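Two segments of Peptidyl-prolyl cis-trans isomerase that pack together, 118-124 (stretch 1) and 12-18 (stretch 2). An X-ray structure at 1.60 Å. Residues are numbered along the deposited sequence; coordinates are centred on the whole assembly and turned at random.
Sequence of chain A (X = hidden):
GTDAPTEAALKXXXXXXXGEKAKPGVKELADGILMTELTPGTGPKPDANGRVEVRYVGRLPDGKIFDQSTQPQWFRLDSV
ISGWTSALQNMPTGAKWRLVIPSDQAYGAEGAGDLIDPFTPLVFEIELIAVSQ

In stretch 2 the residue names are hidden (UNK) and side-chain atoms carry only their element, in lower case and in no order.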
# COMPACT_ATOMS: atom_id res chain seq x y z
N PRO A 118 -12.26 -0.59 -10.29
CA PRO A 118 -11.91 0.83 -10.30
C PRO A 118 -12.09 1.47 -8.92
O PRO A 118 -12.99 1.09 -8.18
CB PRO A 118 -12.91 1.42 -11.31
CG PRO A 118 -13.15 0.27 -12.26
CD PRO A 118 -13.17 -0.95 -11.39
N PHE A 119 -11.20 2.40 -8.58
CA PHE A 119 -11.35 3.24 -7.39
C PHE A 119 -11.35 2.43 -6.10
O PHE A 119 -12.12 2.71 -5.18
CB PHE A 119 -12.62 4.09 -7.50
CG PHE A 119 -12.69 4.86 -8.78
CD1 PHE A 119 -11.72 5.79 -9.08
CD2 PHE A 119 -13.69 4.61 -9.71
CE1 PHE A 119 -11.76 6.49 -10.27
CE2 PHE A 119 -13.74 5.32 -10.90
CZ PHE A 119 -12.78 6.26 -11.18
N THR A 120 -10.47 1.45 -6.04
CA THR A 120 -10.34 0.62 -4.85
C THR A 120 -9.06 0.96 -4.08
O THR A 120 -7.95 0.68 -4.56
CB THR A 120 -10.33 -0.87 -5.21
OG1 THR A 120 -11.51 -1.19 -5.94
CG2 THR A 120 -10.27 -1.73 -3.97
N PRO A 121 -9.20 1.56 -2.89
CA PRO A 121 -8.02 1.70 -2.02
C PRO A 121 -7.52 0.32 -1.58
O PRO A 121 -8.32 -0.61 -1.47
CB PRO A 121 -8.54 2.52 -0.85
CG PRO A 121 -10.03 2.29 -0.84
CD PRO A 121 -10.45 1.99 -2.25
N LEU A 122 -6.22 0.19 -1.34
CA LEU A 122 -5.64 -1.12 -1.00
C LEU A 122 -5.02 -1.08 0.38
O LEU A 122 -4.45 -0.07 0.78
CB LEU A 122 -4.59 -1.52 -2.03
CG LEU A 122 -5.05 -1.55 -3.49
CD1 LEU A 122 -3.91 -1.99 -4.40
CD2 LEU A 122 -6.24 -2.50 -3.62
N VAL A 123 -5.11 -2.20 1.10
CA VAL A 123 -4.53 -2.30 2.44
C VAL A 123 -3.43 -3.33 2.43
O VAL A 123 -3.67 -4.49 2.12
CB VAL A 123 -5.59 -2.68 3.48
CG1 VAL A 123 -4.98 -2.69 4.87
CG2 VAL A 123 -6.77 -1.70 3.42
N PHE A 124 -2.21 -2.91 2.74
CA PHE A 124 -1.06 -3.82 2.77
C PHE A 124 -0.53 -4.01 4.17
O PHE A 124 -0.49 -3.07 4.95
CB PHE A 124 0.08 -3.28 1.90
CG PHE A 124 -0.18 -3.38 0.44
CD1 PHE A 124 0.20 -4.51 -0.26
CD2 PHE A 124 -0.76 -2.32 -0.24
CE1 PHE A 124 -0.03 -4.59 -1.64
CE2 PHE A 124 -0.99 -2.41 -1.62
CZ PHE A 124 -0.62 -3.54 -2.31
N UNK A 12 -17.22 6.44 -1.73
CA UNK A 12 -16.92 5.30 -0.87
C UNK A 12 -15.42 5.24 -0.56
O UNK A 12 -15.02 5.00 0.58
c UNK A 12 -17.38 4.00 -1.51
N UNK A 13 -14.60 5.49 -1.57
CA UNK A 13 -13.16 5.51 -1.34
C UNK A 13 -12.79 6.63 -0.37
O UNK A 13 -12.02 6.41 0.57
c UNK A 13 -10.88 5.83 -2.30
o UNK A 13 -8.77 6.19 -3.28
o UNK A 13 -10.42 5.69 -4.64
c UNK A 13 -12.36 5.68 -2.63
c UNK A 13 -9.96 5.91 -3.50
N UNK A 14 -13.34 7.82 -0.59
CA UNK A 14 -13.01 8.96 0.27
C UNK A 14 -13.39 8.69 1.72
O UNK A 14 -12.63 9.02 2.63
n UNK A 14 -13.08 15.07 -1.09
c UNK A 14 -13.08 10.78 -1.50
n UNK A 14 -14.06 12.99 -0.98
c UNK A 14 -14.14 14.31 -0.84
c UNK A 14 -13.69 10.24 -0.23
c UNK A 14 -12.86 12.29 -1.41
n UNK A 14 -15.27 14.87 -0.44
N UNK A 15 -14.55 8.08 1.96
CA UNK A 15 -14.98 7.85 3.34
C UNK A 15 -14.16 6.73 3.97
O UNK A 15 -13.84 6.78 5.16
o UNK A 15 -16.82 6.34 2.76
c UNK A 15 -17.32 8.66 2.92
c UNK A 15 -16.49 7.53 3.47
N UNK A 16 -13.79 5.73 3.17
CA UNK A 16 -12.90 4.69 3.68
C UNK A 16 -11.56 5.30 4.09
O UNK A 16 -11.05 5.04 5.20
c UNK A 16 -12.68 3.59 2.64
c UNK A 16 -12.24 1.47 3.92
c UNK A 16 -10.42 2.48 2.75
c UNK A 16 -11.76 2.49 3.11
c UNK A 16 -10.06 0.47 3.99
c UNK A 16 -9.58 1.48 3.19
c UNK A 16 -11.40 0.46 4.36
N UNK A 17 -10.97 6.10 3.20
CA UNK A 17 -9.68 6.69 3.48
C UNK A 17 -9.74 7.64 4.67
O UNK A 17 -8.85 7.63 5.52
c UNK A 17 -8.76 6.54 1.09
c UNK A 17 -6.09 6.28 1.91
c UNK A 17 -9.13 7.44 2.25
s UNK A 17 -7.51 5.27 1.47
N UNK A 18 -10.80 8.44 4.77
CA UNK A 18 -10.90 9.38 5.88
C UNK A 18 -11.03 8.65 7.21
O UNK A 18 -10.51 9.11 8.23
c UNK A 18 -12.06 10.33 5.68

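Position 12 carries a single side-chain carbon, its CA-to-CB bond set sideways to stretch 1, and that carbon makes no contact with stretch 1. One carbon and nothing more is alanine, so this is Ala 12; its contribution is its backbone O, which accepts from the helix one turn on.

Position 13 has three carbons in line, the third holding two oxygens: a carboxylate on a two-carbon spacer. Its CA-to-CB bond points toward stretch 1, and the chain lies against the ring of Pro 121. This is Glu 13, extended with chi1 and chi2 both t. Its CG sits 3.9 Å from Pro 121 CD, a contact made by the aliphatic part of an acid. The OE2 atom of Glu 13 comes within 3.5 Å of Phe 119 O, but two acceptors make no hydrogen bond; both carboxylate oxygens are satisfied elsewhere in the structure.

Position 14 shows three carbons, a nitrogen, then a carbon bearing two more nitrogens, a guanidinium at the end of a long arm. Its CA-to-CB bond points away from stretch 1, and no atom of it touches stretch 1: Arg 14.

At position 15 one carbon branches to an oxygen and a carbon, out of reach of stretch 1. That is Thr 15, in rotamer p, whose OG1 donates to Ala 12 O at 3.1 Å, turning its hydroxyl back onto its own helix.

Position 16 has one carbon leading to a ring of six carbons with no heteroatom. The CA-to-CB bond points toward stretch 1, and the ring meets both Pro 121 and Val 123. This is Phe 16, chi1 t. Its CD2 lies 3.6 Å from Pro 121 CG, while Val 123 CG2 approaches the ring edge, near its plane, 4.0 Å from Phe 16 CZ.

Position 17 is an unbranched run of two carbons, a sulfur and a carbon, its CA-to-CB bond set sideways, with the chain reaching Pro 121. It is Met 17, with all three chi angles m; its SD is 3.7 Å from Pro 121 CB.

Position 18 has one carbon, out of reach of stretch 1: Ala 18.

The contact therefore rests on Pro 121, whose CA-to-CB bond points toward the helix and which is touched by Glu 13, Phe 16 and Met 17, residues spaced three and four apart so that one helical face presents them together. Val 123, two residues further along, extends the apolar patch to Phe 16. No hydrogen bond crosses the interface, and 261 Å² is buried in all. The rule to read is apolar packing round a proline: its ring set among side chains from one helical face, with the carboxylate of Glu 13 hydrogen-bonded elsewhere in the structure.

Stretch 2 12-18: AERTFMA
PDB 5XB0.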